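Cellulase (Bacteroides salanitronis, PDB 6WQY) acts as a broad-specificity endoglucanase whose glycoside hydrolase family 5 catalytic domain, the part modelled here, hydrolyses beta-1,4-glucosidic bonds in cellulose and probably in related polysaccharides. Local coordinates at residues Y344-G348 with W357-H362; L149-T154 with V202-V207; N46-D50 with W81-V85. All blocks are in the same frame, centred on the assembly; numbering follows the deposited sequence. Where two conformers were deposited one is given.

Contact 1: Y344-G348 with W357-H362; sequences YWDAG and WALFNH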
ATOM      1  N   TYR A 344      -2.198   7.097   3.258  1.00  8.23           N
ATOM      2  CA  TYR A 344      -3.582   7.485   3.006  1.00  7.99           C
ATOM      3  C   TYR A 344      -3.989   7.126   1.579  1.00  7.78           C
ATOM      4  O   TYR A 344      -3.226   7.337   0.635  1.00  8.83           O
ATOM      5  CB  TYR A 344      -3.697   9.007   3.253  1.00  8.99           C
ATOM      6  CG  TYR A 344      -5.070   9.551   2.943  1.00  8.73           C
ATOM      7  CD1 TYR A 344      -6.074   9.575   3.904  1.00  9.13           C
ATOM      8  CD2 TYR A 344      -5.389   9.978   1.654  1.00  8.97           C
ATOM      9  CE1 TYR A 344      -7.344  10.016   3.590  1.00  9.42           C
ATOM     10  CE2 TYR A 344      -6.657  10.403   1.337  1.00  9.18           C
ATOM     11  CZ  TYR A 344      -7.629  10.420   2.312  1.00  9.27           C
ATOM     12  OH  TYR A 344      -8.916  10.819   2.023  1.00 10.78           O
ATOM     13  N   TRP A 345      -5.204   6.592   1.418  1.00  7.98           N
ATOM     14  CA  TRP A 345      -5.715   6.201   0.103  1.00  8.13           C
ATOM     15  C   TRP A 345      -6.391   7.382  -0.589  1.00  8.03           C
ATOM     16  O   TRP A 345      -7.489   7.793  -0.199  1.00  9.34           O
ATOM     17  CB  TRP A 345      -6.716   5.044   0.232  1.00  8.89           C
ATOM     18  CG  TRP A 345      -7.283   4.652  -1.103  1.00  8.89           C
ATOM     19  CD1 TRP A 345      -8.535   4.879  -1.553  1.00  9.37           C
ATOM     20  CD2 TRP A 345      -6.575   4.037  -2.182  1.00  8.40           C
ATOM     21  NE1 TRP A 345      -8.669   4.436  -2.849  1.00  9.61           N
ATOM     22  CE2 TRP A 345      -7.471   3.913  -3.261  1.00  9.19           C
ATOM     23  CE3 TRP A 345      -5.273   3.547  -2.332  1.00  8.77           C
ATOM     24  CZ2 TRP A 345      -7.097   3.339  -4.476  1.00 10.16           C
ATOM     25  CZ3 TRP A 345      -4.904   2.993  -3.540  1.00  9.48           C
ATOM     26  CH2 TRP A 345      -5.812   2.889  -4.591  1.00 10.45           C
ATOM     27  N   ASP A 346      -5.769   7.895  -1.648  1.00  8.84           N
ATOM     28  CA  ASP A 346      -6.298   9.047  -2.391  1.00  9.12           C
ATOM     29  C   ASP A 346      -6.660   8.599  -3.809  1.00  8.92           C
ATOM     30  O   ASP A 346      -5.816   8.549  -4.712  1.00  9.21           O
ATOM     31  CB  ASP A 346      -5.303  10.209  -2.395  1.00  9.50           C
ATOM     32  CG  ASP A 346      -5.894  11.488  -2.931  1.00 10.11           C
ATOM     33  OD1 ASP A 346      -6.605  11.431  -3.958  1.00 10.50           O
ATOM     34  OD2 ASP A 346      -5.642  12.561  -2.327  1.00 10.67           O
ATOM     35  N   ALA A 347      -7.949   8.310  -4.026  1.00  9.58           N
ATOM     36  CA  ALA A 347      -8.434   7.879  -5.328  1.00 10.18           C
ATOM     37  C   ALA A 347      -8.649   9.046  -6.276  1.00 10.34           C
ATOM     38  O   ALA A 347      -9.030   8.827  -7.417  1.00 11.16           O
ATOM     39  CB  ALA A 347      -9.753   7.103  -5.165  1.00 11.49           C
ATOM     40  N   GLY A 348      -8.434  10.285  -5.833  1.00 11.09           N
ATOM     41  CA  GLY A 348      -8.588  11.412  -6.735  1.00 12.52           C
ATOM     42  C   GLY A 348     -10.030  11.580  -7.160  1.00 13.24           C
ATOM     43  O   GLY A 348     -10.969  11.456  -6.360  1.00 13.29           O
ATOM     44  N   TRP A 357     -12.347  10.327  -1.596  1.00 11.04           N
ATOM     45  CA  TRP A 357     -11.096  10.205  -0.875  1.00 10.56           C
ATOM     46  C   TRP A 357     -10.112  11.310  -1.229  1.00 10.67           C
ATOM     47  O   TRP A 357      -9.041  11.388  -0.631  1.00 11.46           O
ATOM     48  CB  TRP A 357     -10.408   8.878  -1.239  1.00 11.38           C
ATOM     49  CG  TRP A 357     -11.209   7.637  -1.048  1.00 10.64           C
ATOM     50  CD1 TRP A 357     -12.067   7.068  -1.940  1.00 13.10           C
ATOM     51  CD2 TRP A 357     -11.201   6.774   0.100  1.00 10.39           C
ATOM     52  NE1 TRP A 357     -12.602   5.920  -1.418  1.00 12.84           N
ATOM     53  CE2 TRP A 357     -12.085   5.709  -0.170  1.00 11.59           C
ATOM     54  CE3 TRP A 357     -10.534   6.793   1.323  1.00 12.14           C
ATOM     55  CZ2 TRP A 357     -12.326   4.687   0.731  1.00 12.54           C
ATOM     56  CZ3 TRP A 357     -10.768   5.759   2.215  1.00 12.65           C
ATOM     57  CH2 TRP A 357     -11.663   4.730   1.918  1.00 12.91           C
ATOM     58  N   ALA A 358     -10.432  12.159  -2.204  1.00 10.60           N
ATOM     59  CA  ALA A 358      -9.422  13.031  -2.788  1.00 11.32           C
ATOM     60  C   ALA A 358      -8.994  14.138  -1.832  1.00  9.96           C
ATOM     61  O   ALA A 358      -9.837  14.846  -1.260  1.00 11.76           O
ATOM     62  CB  ALA A 358      -9.987  13.675  -4.058  1.00 13.19           C
ATOM     63  N   LEU A 359      -7.692  14.326  -1.719  1.00 10.35           N
ATOM     64  CA  LEU A 359      -7.089  15.488  -1.075  1.00 10.53           C
ATOM     65  C   LEU A 359      -6.457  16.434  -2.080  1.00 10.12           C
ATOM     66  O   LEU A 359      -6.433  17.649  -1.838  1.00 10.46           O
ATOM     67  CB  LEU A 359      -6.025  15.055  -0.064  1.00 11.09           C
ATOM     68  CG  LEU A 359      -6.496  14.097   1.027  1.00 11.87           C
ATOM     69  CD1 LEU A 359      -5.319  13.709   1.931  1.00 13.18           C
ATOM     70  CD2 LEU A 359      -7.631  14.665   1.849  1.00 14.59           C
ATOM     71  N   PHE A 360      -5.952  15.905  -3.199  1.00 10.68           N
ATOM     72  CA  PHE A 360      -5.332  16.703  -4.239  1.00 10.69           C
ATOM     73  C   PHE A 360      -5.920  16.331  -5.594  1.00  9.92           C
ATOM     74  O   PHE A 360      -6.255  15.161  -5.840  1.00 10.97           O
ATOM     75  CB  PHE A 360      -3.821  16.415  -4.364  1.00 11.18           C
ATOM     76  CG  PHE A 360      -3.035  16.691  -3.121  1.00 10.72           C
ATOM     77  CD1 PHE A 360      -2.914  15.724  -2.142  1.00 11.46           C
ATOM     78  CD2 PHE A 360      -2.410  17.902  -2.935  1.00 11.92           C
ATOM     79  CE1 PHE A 360      -2.197  15.968  -0.988  1.00 12.14           C
ATOM     80  CE2 PHE A 360      -1.682  18.153  -1.784  1.00 11.99           C
ATOM     81  CZ  PHE A 360      -1.575  17.177  -0.814  1.00 12.15           C
ATOM     82  N   ASN A 361      -5.993  17.308  -6.493  1.00 10.10           N
ATOM     83  CA  ASN A 361      -6.139  16.989  -7.908  1.00  9.85           C
ATOM     84  C   ASN A 361      -4.843  16.319  -8.368  1.00 10.00           C
ATOM     85  O   ASN A 361      -3.749  16.863  -8.172  1.00 10.19           O
ATOM     86  CB  ASN A 361      -6.425  18.264  -8.703  1.00 11.22           C
ATOM     87  CG  ASN A 361      -6.675  17.988 -10.166  1.00 10.92           C
ATOM     88  OD1 ASN A 361      -5.762  17.577 -10.885  1.00 12.35           O
ATOM     89  ND2 ASN A 361      -7.895  18.205 -10.618  1.00 14.62           N
ATOM     90  N   HIS A 362      -4.950  15.110  -8.951  1.00  9.54           N
ATOM     91  CA  HIS A 362      -3.773  14.314  -9.253  1.00  9.64           C
ATOM     92  C   HIS A 362      -2.947  14.869 -10.406  1.00  9.66           C
ATOM     93  O   HIS A 362      -1.814  14.418 -10.605  1.00 10.22           O
ATOM     94  CB  HIS A 362      -4.165  12.868  -9.563  1.00  9.35           C
ATOM     95  CG  HIS A 362      -4.634  12.087  -8.376  1.00  8.56           C
ATOM     96  ND1 HIS A 362      -4.727  10.710  -8.424  1.00  9.02           N
ATOM     97  CD2 HIS A 362      -5.029  12.448  -7.129  1.00  9.48           C
ATOM     98  CE1 HIS A 362      -5.167  10.255  -7.264  1.00  9.48           C
ATOM     99  NE2 HIS A 362      -5.359  11.290  -6.460  1.00  9.15           N
TER
HETATM  100  O   HOH W   1     -11.899   9.746  -4.318  1.00 13.10           O
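Start at the carboxylate of Asp346. With chi1 at t it reaches into the 357-362 loop, where Asp346 OD2 accepts from Leu359 N at 2.8 Å and more weakly from Phe360 N at 3.5 Å, while Asp346 OD1 accepts a hydrogen bond from His362 NE2 at 2.8 Å. Asp346 OD1 also accepts from Gly348 N, 2.9 Å away, closing an Asx turn. Gly348 has positive phi, and its CA lies over the His362 ring; a CB here would clash with NE2. His362 ND1 and Asp346 OD2 find further partners in Gln40 and Trp35. All this happens where the last strand of the (beta/alpha)8 barrel, 342-346, gives way to the loop leading to helix 371-383. Trp345 probably corresponds to the tryptophan that lines the substrate cleft in family 5 relatives. Its chi1 is t, and its edge meets the face of Trp357 (chi1 m) in a T-shaped stack, planes at 83° and five-membered-ring centroids 4.9 Å apart. Tyr344, also t, donates from OH to Trp357 O at 2.7 Å; Leu359 CD1 sits 3.9 Å from the Tyr344 ring centroid, a CH-pi contact. Water 1 bridges Gly348 O and Trp357 N, 2.8 Å from each.

Contact 2: L149-T154 with V202-V207; sequences LAAMWT and VFVDAV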
ATOM      1  N   LEU A 149       5.381 -13.872 -12.213  0.58  9.76           N
ATOM      2  CA  LEU A 149       5.807 -12.985 -11.135  0.58  9.73           C
ATOM      3  C   LEU A 149       7.315 -12.751 -11.185  0.58 10.02           C
ATOM      4  O   LEU A 149       7.784 -11.613 -11.048  0.58  8.65           O
ATOM      5  CB  LEU A 149       5.387 -13.602  -9.803  0.58  9.56           C
ATOM      6  CG  LEU A 149       5.532 -12.760  -8.544  0.58 10.63           C
ATOM      7  CD1 LEU A 149       4.568 -11.592  -8.541  0.58  9.87           C
ATOM      8  CD2 LEU A 149       5.300 -13.654  -7.337  0.58 12.80           C
ATOM      9  N   ALA A 150       8.091 -13.814 -11.378  1.00  9.50           N
ATOM     10  CA  ALA A 150       9.540 -13.682 -11.410  1.00 10.35           C
ATOM     11  C   ALA A 150       9.983 -12.910 -12.647  1.00  9.63           C
ATOM     12  O   ALA A 150      10.881 -12.059 -12.570  1.00 10.48           O
ATOM     13  CB  ALA A 150      10.188 -15.069 -11.379  1.00 11.97           C
ATOM     14  N   ALA A 151       9.377 -13.187 -13.802  1.00  9.51           N
ATOM     15  CA  ALA A 151       9.791 -12.515 -15.032  1.00  9.98           C
ATOM     16  C   ALA A 151       9.445 -11.031 -14.980  1.00  9.65           C
ATOM     17  O   ALA A 151      10.248 -10.184 -15.386  1.00 10.68           O
ATOM     18  CB  ALA A 151       9.140 -13.171 -16.246  1.00 10.77           C
ATOM     19  N   MET A 152       8.252 -10.691 -14.497  1.00  9.08           N
ATOM     20  CA  MET A 152       7.874  -9.289 -14.381  1.00  9.23           C
ATOM     21  C   MET A 152       8.776  -8.563 -13.402  1.00  8.97           C
ATOM     22  O   MET A 152       9.289  -7.482 -13.706  1.00  9.58           O
ATOM     23  CB  MET A 152       6.408  -9.167 -13.968  1.00  9.38           C
ATOM     24  CG  MET A 152       5.423  -9.552 -15.068  1.00  9.59           C
ATOM     25  SD  MET A 152       3.716  -9.510 -14.512  1.00  9.99           S
ATOM     26  CE  MET A 152       3.477  -7.765 -14.194  1.00 11.46           C
ATOM     27  N   TRP A 153       8.979  -9.133 -12.214  1.00  8.86           N
ATOM     28  CA  TRP A 153       9.797  -8.463 -11.213  1.00  9.15           C
ATOM     29  C   TRP A 153      11.253  -8.374 -11.645  1.00 10.07           C
ATOM     30  O   TRP A 153      11.925  -7.400 -11.289  1.00 10.17           O
ATOM     31  CB  TRP A 153       9.626  -9.096  -9.832  1.00  9.54           C
ATOM     32  CG  TRP A 153       8.442  -8.521  -9.121  1.00  9.13           C
ATOM     33  CD1 TRP A 153       7.284  -9.157  -8.755  1.00  9.65           C
ATOM     34  CD2 TRP A 153       8.290  -7.155  -8.716  1.00  8.75           C
ATOM     35  NE1 TRP A 153       6.427  -8.256  -8.138  1.00  9.13           N
ATOM     36  CE2 TRP A 153       7.032  -7.027  -8.095  1.00  8.58           C
ATOM     37  CE3 TRP A 153       9.111  -6.028  -8.794  1.00  8.98           C
ATOM     38  CZ2 TRP A 153       6.569  -5.826  -7.592  1.00  9.35           C
ATOM     39  CZ3 TRP A 153       8.649  -4.831  -8.281  1.00  9.34           C
ATOM     40  CH2 TRP A 153       7.386  -4.738  -7.701  1.00  9.93           C
ATOM     41  N   THR A 154      11.764  -9.340 -12.417  1.00  9.61           N
ATOM     42  CA  THR A 154      13.118  -9.197 -12.959  1.00 10.07           C
ATOM     43  C   THR A 154      13.211  -7.957 -13.840  1.00 10.07           C
ATOM     44  O   THR A 154      14.144  -7.154 -13.721  1.00 10.13           O
ATOM     45  CB  THR A 154      13.512 -10.456 -13.745  1.00 10.38           C
ATOM     46  OG1 THR A 154      13.575 -11.575 -12.855  1.00 11.07           O
ATOM     47  CG2 THR A 154      14.859 -10.292 -14.417  1.00 11.27           C
ATOM     48  N   VAL A 202       9.281 -16.036  -4.094  1.00  9.82           N
ATOM     49  CA  VAL A 202       9.664 -15.925  -5.503  1.00  9.37           C
ATOM     50  C   VAL A 202      10.009 -14.486  -5.861  1.00  9.98           C
ATOM     51  O   VAL A 202      10.998 -14.226  -6.559  1.00 10.12           O
ATOM     52  CB  VAL A 202       8.544 -16.491  -6.398  1.00 10.55           C
ATOM     53  CG1 VAL A 202       8.752 -16.091  -7.853  1.00 11.88           C
ATOM     54  CG2 VAL A 202       8.458 -18.008  -6.260  1.00 12.19           C
ATOM     55  N   PHE A 203       9.182 -13.541  -5.412  1.00  9.57           N
ATOM     56  CA  PHE A 203       9.440 -12.117  -5.627  1.00  9.41           C
ATOM     57  C   PHE A 203      10.764 -11.694  -5.019  1.00  9.00           C
ATOM     58  O   PHE A 203      11.595 -11.078  -5.701  1.00  9.68           O
ATOM     59  CB  PHE A 203       8.271 -11.317  -5.030  1.00  9.04           C
ATOM     60  CG  PHE A 203       8.600  -9.907  -4.618  1.00  8.96           C
ATOM     61  CD1 PHE A 203       8.726  -8.885  -5.551  1.00  8.83           C
ATOM     62  CD2 PHE A 203       8.744  -9.597  -3.283  1.00  9.00           C
ATOM     63  CE1 PHE A 203       8.998  -7.584  -5.143  1.00  8.91           C
ATOM     64  CE2 PHE A 203       9.016  -8.298  -2.881  1.00  9.39           C
ATOM     65  CZ  PHE A 203       9.125  -7.293  -3.819  1.00  9.02           C
ATOM     66  N   VAL A 204      10.987 -12.008  -3.741  1.00  9.67           N
ATOM     67  CA  VAL A 204      12.243 -11.603  -3.109  1.00  9.98           C
ATOM     68  C   VAL A 204      13.424 -12.171  -3.883  1.00 10.35           C
ATOM     69  O   VAL A 204      14.376 -11.455  -4.225  1.00 10.66           O
ATOM     70  CB  VAL A 204      12.274 -12.033  -1.633  1.00  9.41           C
ATOM     71  CG1 VAL A 204      13.650 -11.778  -1.022  1.00 11.46           C
ATOM     72  CG2 VAL A 204      11.205 -11.322  -0.823  1.00 10.52           C
ATOM     73  N   ASP A 205      13.377 -13.469  -4.189  1.00 10.44           N
ATOM     74  CA  ASP A 205      14.498 -14.101  -4.873  1.00 11.25           C
ATOM     75  C   ASP A 205      14.761 -13.443  -6.220  1.00 10.85           C
ATOM     76  O   ASP A 205      15.917 -13.235  -6.608  1.00 11.57           O
ATOM     77  CB  ASP A 205      14.226 -15.595  -5.066  1.00 12.07           C
ATOM     78  CG  ASP A 205      14.212 -16.380  -3.759  1.00 13.34           C
ATOM     79  OD1 ASP A 205      14.577 -15.836  -2.708  1.00 15.15           O
ATOM     80  OD2 ASP A 205      13.844 -17.582  -3.806  1.00 17.24           O
ATOM     81  N   ALA A 206      13.703 -13.140  -6.968  1.00 10.58           N
ATOM     82  CA  ALA A 206      13.876 -12.562  -8.292  1.00 10.95           C
ATOM     83  C   ALA A 206      14.491 -11.172  -8.212  1.00 10.98           C
ATOM     84  O   ALA A 206      15.361 -10.827  -9.015  1.00 11.29           O
ATOM     85  CB  ALA A 206      12.540 -12.522  -9.035  1.00 12.04           C
ATOM     86  N   VAL A 207      14.044 -10.354  -7.256  1.00 10.17           N
ATOM     87  CA  VAL A 207      14.614  -9.019  -7.095  1.00  9.99           C
ATOM     88  C   VAL A 207      16.081  -9.117  -6.700  1.00 10.60           C
ATOM     89  O   VAL A 207      16.947  -8.456  -7.287  1.00 11.75           O
ATOM     90  CB  VAL A 207      13.798  -8.203  -6.074  1.00 10.12           C
ATOM     91  CG1 VAL A 207      14.508  -6.880  -5.760  1.00 11.20           C
ATOM     92  CG2 VAL A 207      12.379  -7.949  -6.589  1.00 10.65           C
TER
HETATM   93  O   HOH W   2      15.771 -12.177 -11.358  1.00 11.68           O
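This is a helix-helix contact on the outer layer of the (beta/alpha)8 barrel, between helices 139-159 and 191-209, which follow the third and fourth barrel strands. The two short segments run in the same general direction, their axes 8.6 Å apart at closest approach and crossing at -38°. Small side chains make that approach possible: Ala150 and Ala206 are the nearest pair, CA to CA 5.5 Å, with their CB atoms 4.2 Å apart, and Ala150 CB also rests 3.9 Å from Val202 CG1. No hydrogen bond passes directly between the segments. Water 2 links them instead, donating to both Thr154 OG1 and Ala206 O at 2.7 Å; Thr154 OG1 in turn donates to Ala150 O of its own helix at 2.8 Å. Toward the barrel the residues grow larger. Phe203 turns its edge to the face of Trp153, ring planes at 68° and the closest atoms, Trp153 NE1 and Phe203 CD1, 3.5 Å apart, while Leu149 CD2 packs 4.3 Å from Val202 CG1. The indole NE1 has its hydrogen bond with Ala171 O, just past strand 167-170. Beneath the pair, Trp153, Phe203 and Val207 all reach Phe169 of that strand, and Phe203 and Val207 continue onto Leu219 of strand 219-222, so both helices are seated on neighbouring strands of the barrel wall.

Contact 3: N46-D50 with W81-V85; sequences NGVAD and WLGHV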
ATOM      1  N   ASN A  46     -11.411  -2.159 -20.098  1.00 19.45           N
ATOM      2  CA  ASN A  46     -11.422  -2.997 -21.297  1.00 25.05           C
ATOM      3  C   ASN A  46     -10.181  -3.887 -21.369  1.00 29.72           C
ATOM      4  O   ASN A  46      -9.624  -4.122 -22.442  1.00 28.70           O
ATOM      5  CB  ASN A  46     -11.584  -2.145 -22.558  1.00 26.84           C
ATOM      6  CG  ASN A  46     -12.883  -1.353 -22.558  1.00 25.77           C
ATOM      7  OD1 ASN A  46     -13.905  -1.820 -22.056  1.00 27.91           O
ATOM      8  ND2 ASN A  46     -12.844  -0.148 -23.116  1.00 33.87           N
ATOM      9  N   GLY A  47      -9.743  -4.378 -20.209  1.00 27.95           N
ATOM     10  CA  GLY A  47      -8.670  -5.345 -20.127  1.00 26.44           C
ATOM     11  C   GLY A  47      -7.266  -4.778 -20.095  1.00 23.49           C
ATOM     12  O   GLY A  47      -6.303  -5.555 -20.009  1.00 23.10           O
ATOM     13  N   VAL A  48      -7.105  -3.458 -20.145  1.00 15.51           N
ATOM     14  CA  VAL A  48      -5.794  -2.848 -20.263  1.00 13.23           C
ATOM     15  C   VAL A  48      -5.690  -1.733 -19.246  1.00 12.40           C
ATOM     16  O   VAL A  48      -6.623  -0.939 -19.068  1.00 12.72           O
ATOM     17  CB  VAL A  48      -5.543  -2.309 -21.689  1.00 17.28           C
ATOM     18  CG1 VAL A  48      -4.117  -1.805 -21.829  1.00 17.83           C
ATOM     19  CG2 VAL A  48      -5.849  -3.386 -22.717  1.00 24.38           C
ATOM     20  N   ALA A  49      -4.552  -1.666 -18.577  1.00 11.18           N
ATOM     21  CA  ALA A  49      -4.236  -0.523 -17.738  1.00 10.48           C
ATOM     22  C   ALA A  49      -4.452   0.759 -18.521  1.00 10.94           C
ATOM     23  O   ALA A  49      -4.082   0.855 -19.687  1.00 14.05           O
ATOM     24  CB  ALA A  49      -2.781  -0.629 -17.266  1.00 14.57           C
ATOM     25  N   ASP A  50      -5.092   1.738 -17.882  1.00 10.96           N
ATOM     26  CA  ASP A  50      -5.575   2.939 -18.570  1.00 11.46           C
ATOM     27  C   ASP A  50      -5.653   4.038 -17.495  1.00 10.97           C
ATOM     28  O   ASP A  50      -6.665   4.181 -16.812  1.00 11.17           O
ATOM     29  CB  ASP A  50      -6.906   2.659 -19.236  1.00 12.89           C
ATOM     30  CG  ASP A  50      -7.363   3.774 -20.145  1.00 17.47           C
ATOM     31  OD1 ASP A  50      -6.909   4.914 -19.971  1.00 16.25           O
ATOM     32  OD2 ASP A  50      -8.219   3.492 -21.025  1.00 18.22           O
ATOM     33  N   TRP A  81      -0.765  -3.885 -14.390  1.00  8.03           N
ATOM     34  CA  TRP A  81       0.040  -4.193 -15.561  1.00  8.35           C
ATOM     35  C   TRP A  81      -0.771  -4.931 -16.618  1.00  8.94           C
ATOM     36  O   TRP A  81      -0.223  -5.315 -17.665  1.00  9.54           O
ATOM     37  CB  TRP A  81       1.277  -5.012 -15.165  1.00  8.40           C
ATOM     38  CG  TRP A  81       2.144  -4.348 -14.124  1.00  8.38           C
ATOM     39  CD1 TRP A  81       1.964  -4.387 -12.780  1.00  8.49           C
ATOM     40  CD2 TRP A  81       3.320  -3.550 -14.338  1.00  8.46           C
ATOM     41  NE1 TRP A  81       2.949  -3.680 -12.133  1.00  8.79           N
ATOM     42  CE2 TRP A  81       3.793  -3.159 -13.069  1.00  8.51           C
ATOM     43  CE3 TRP A  81       4.019  -3.128 -15.470  1.00  9.44           C
ATOM     44  CZ2 TRP A  81       4.923  -2.365 -12.907  1.00  9.36           C
ATOM     45  CZ3 TRP A  81       5.139  -2.337 -15.299  1.00 10.04           C
ATOM     46  CH2 TRP A  81       5.583  -1.974 -14.031  1.00  9.92           C
ATOM     47  N   LEU A  82      -2.056  -5.157 -16.353  1.00  9.06           N
ATOM     48  CA  LEU A  82      -2.937  -5.866 -17.263  1.00  9.69           C
ATOM     49  C   LEU A  82      -2.897  -5.237 -18.647  1.00  9.52           C
ATOM     50  O   LEU A  82      -2.932  -4.017 -18.808  1.00 10.26           O
ATOM     51  CB  LEU A  82      -4.369  -5.821 -16.715  1.00  9.70           C
ATOM     52  CG  LEU A  82      -4.604  -6.594 -15.416  1.00 10.50           C
ATOM     53  CD1 LEU A  82      -6.002  -6.281 -14.878  1.00 11.67           C
ATOM     54  CD2 LEU A  82      -4.420  -8.069 -15.621  1.00 11.42           C
ATOM     55  N   GLY A  83      -2.821  -6.091 -19.659  1.00 10.37           N
ATOM     56  CA  GLY A  83      -2.775  -5.645 -21.029  1.00 12.28           C
ATOM     57  C   GLY A  83      -1.437  -5.131 -21.494  1.00 11.51           C
ATOM     58  O   GLY A  83      -1.317  -4.739 -22.662  1.00 13.82           O
ATOM     59  N   HIS A  84      -0.419  -5.144 -20.646  1.00 10.70           N
ATOM     60  CA  HIS A  84       0.913  -4.661 -20.983  1.00 11.07           C
ATOM     61  C   HIS A  84       1.992  -5.710 -20.754  1.00 12.04           C
ATOM     62  O   HIS A  84       3.180  -5.362 -20.667  1.00 12.75           O
ATOM     63  CB  HIS A  84       1.238  -3.396 -20.197  1.00 11.76           C
ATOM     64  CG  HIS A  84       0.437  -2.223 -20.623  1.00 11.50           C
ATOM     65  ND1 HIS A  84       0.328  -1.843 -21.946  1.00 18.32           N
ATOM     66  CD2 HIS A  84      -0.252  -1.307 -19.916  1.00 14.38           C
ATOM     67  CE1 HIS A  84      -0.412  -0.751 -22.030  1.00 19.06           C
ATOM     68  NE2 HIS A  84      -0.775  -0.404 -20.814  1.00 16.35           N
ATOM     69  N   VAL A  85       1.615  -6.980 -20.654  1.00 11.80           N
ATOM     70  CA  VAL A  85       2.565  -8.064 -20.426  1.00 11.40           C
ATOM     71  C   VAL A  85       2.359  -9.131 -21.492  1.00 11.89           C
ATOM     72  O   VAL A  85       1.227  -9.571 -21.736  1.00 13.23           O
ATOM     73  CB  VAL A  85       2.416  -8.669 -19.017  1.00 11.35           C
ATOM     74  CG1 VAL A  85       3.423  -9.778 -18.818  1.00 11.86           C
ATOM     75  CG2 VAL A  85       2.609  -7.596 -17.961  1.00 13.10           C
TER
HETATM   76  O   HOH W   3      -1.398   2.329 -20.731  1.00 17.45           O
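Ala49, Val48 and Leu82 have the most surface buried here, with His84 close behind. Ala49 supplies the one direct hydrogen bond: its N donates to Leu82 O at 2.9 Å, nearly straight at 170°. The same carbonyl also receives a CA-H...O contact from Val48, with Val48 CA to Leu82 O at 3.4 Å, so one backbone oxygen is gripped by two successive residues of the short strand 48-49. Leu82 can offer that oxygen because it is the second residue of a type II beta turn from Trp81 to His84, closed by His84 N donating to Trp81 O at 3.0 Å. Gly83, third in the turn, has the positive phi such a turn favours there; a CB on it would also run into Val48 CG2 and Gly47 O. Both pieces belong to loops that follow barrel strands: 46-50 lies in a small beta-hairpin, 44-45 with 48-49, after the first strand, and 81-85 follows the second. These beta-to-alpha loops rim the C-terminal mouth of the (beta/alpha)8 barrel, the end where family 5 enzymes have their active site. At the end of the turn, His84 lays a ring face against Val48 CG1, which is 4.1 Å from the ring centroid, a CH-pi contact; its CD2 touches Ala49 CB at 3.7 Å. Water 3 joins His84 NE2, at 2.8 Å, to Ala49 O, at 3.2 Å. Tyr97 of helix 95-110 stacks on His84 and touches Ala49, while Leu82 packs on Tyr128.

Along the chain the order is contact 3, contact 2, contact 1, all on one (beta/alpha)8 barrel. Contact 3 joins loops after the first two strands, contact 2 pairs helices after the third and fourth, and contact 1 ties the eighth strand to its following loop. Contacts 1 and 2 lie on opposite sides of the chain's centre, their centres about 30 Å apart; the centres of contacts 1 and 3 are about 22 Å apart, and both involve loops at the C-terminal mouth, where family 5 enzymes have their active site. Contact 2 belongs to the outer helical layer, its centre about 20 Å from that of contact 3, yet Met152 CE packs 3.7 Å from Trp81 CB, connecting the two.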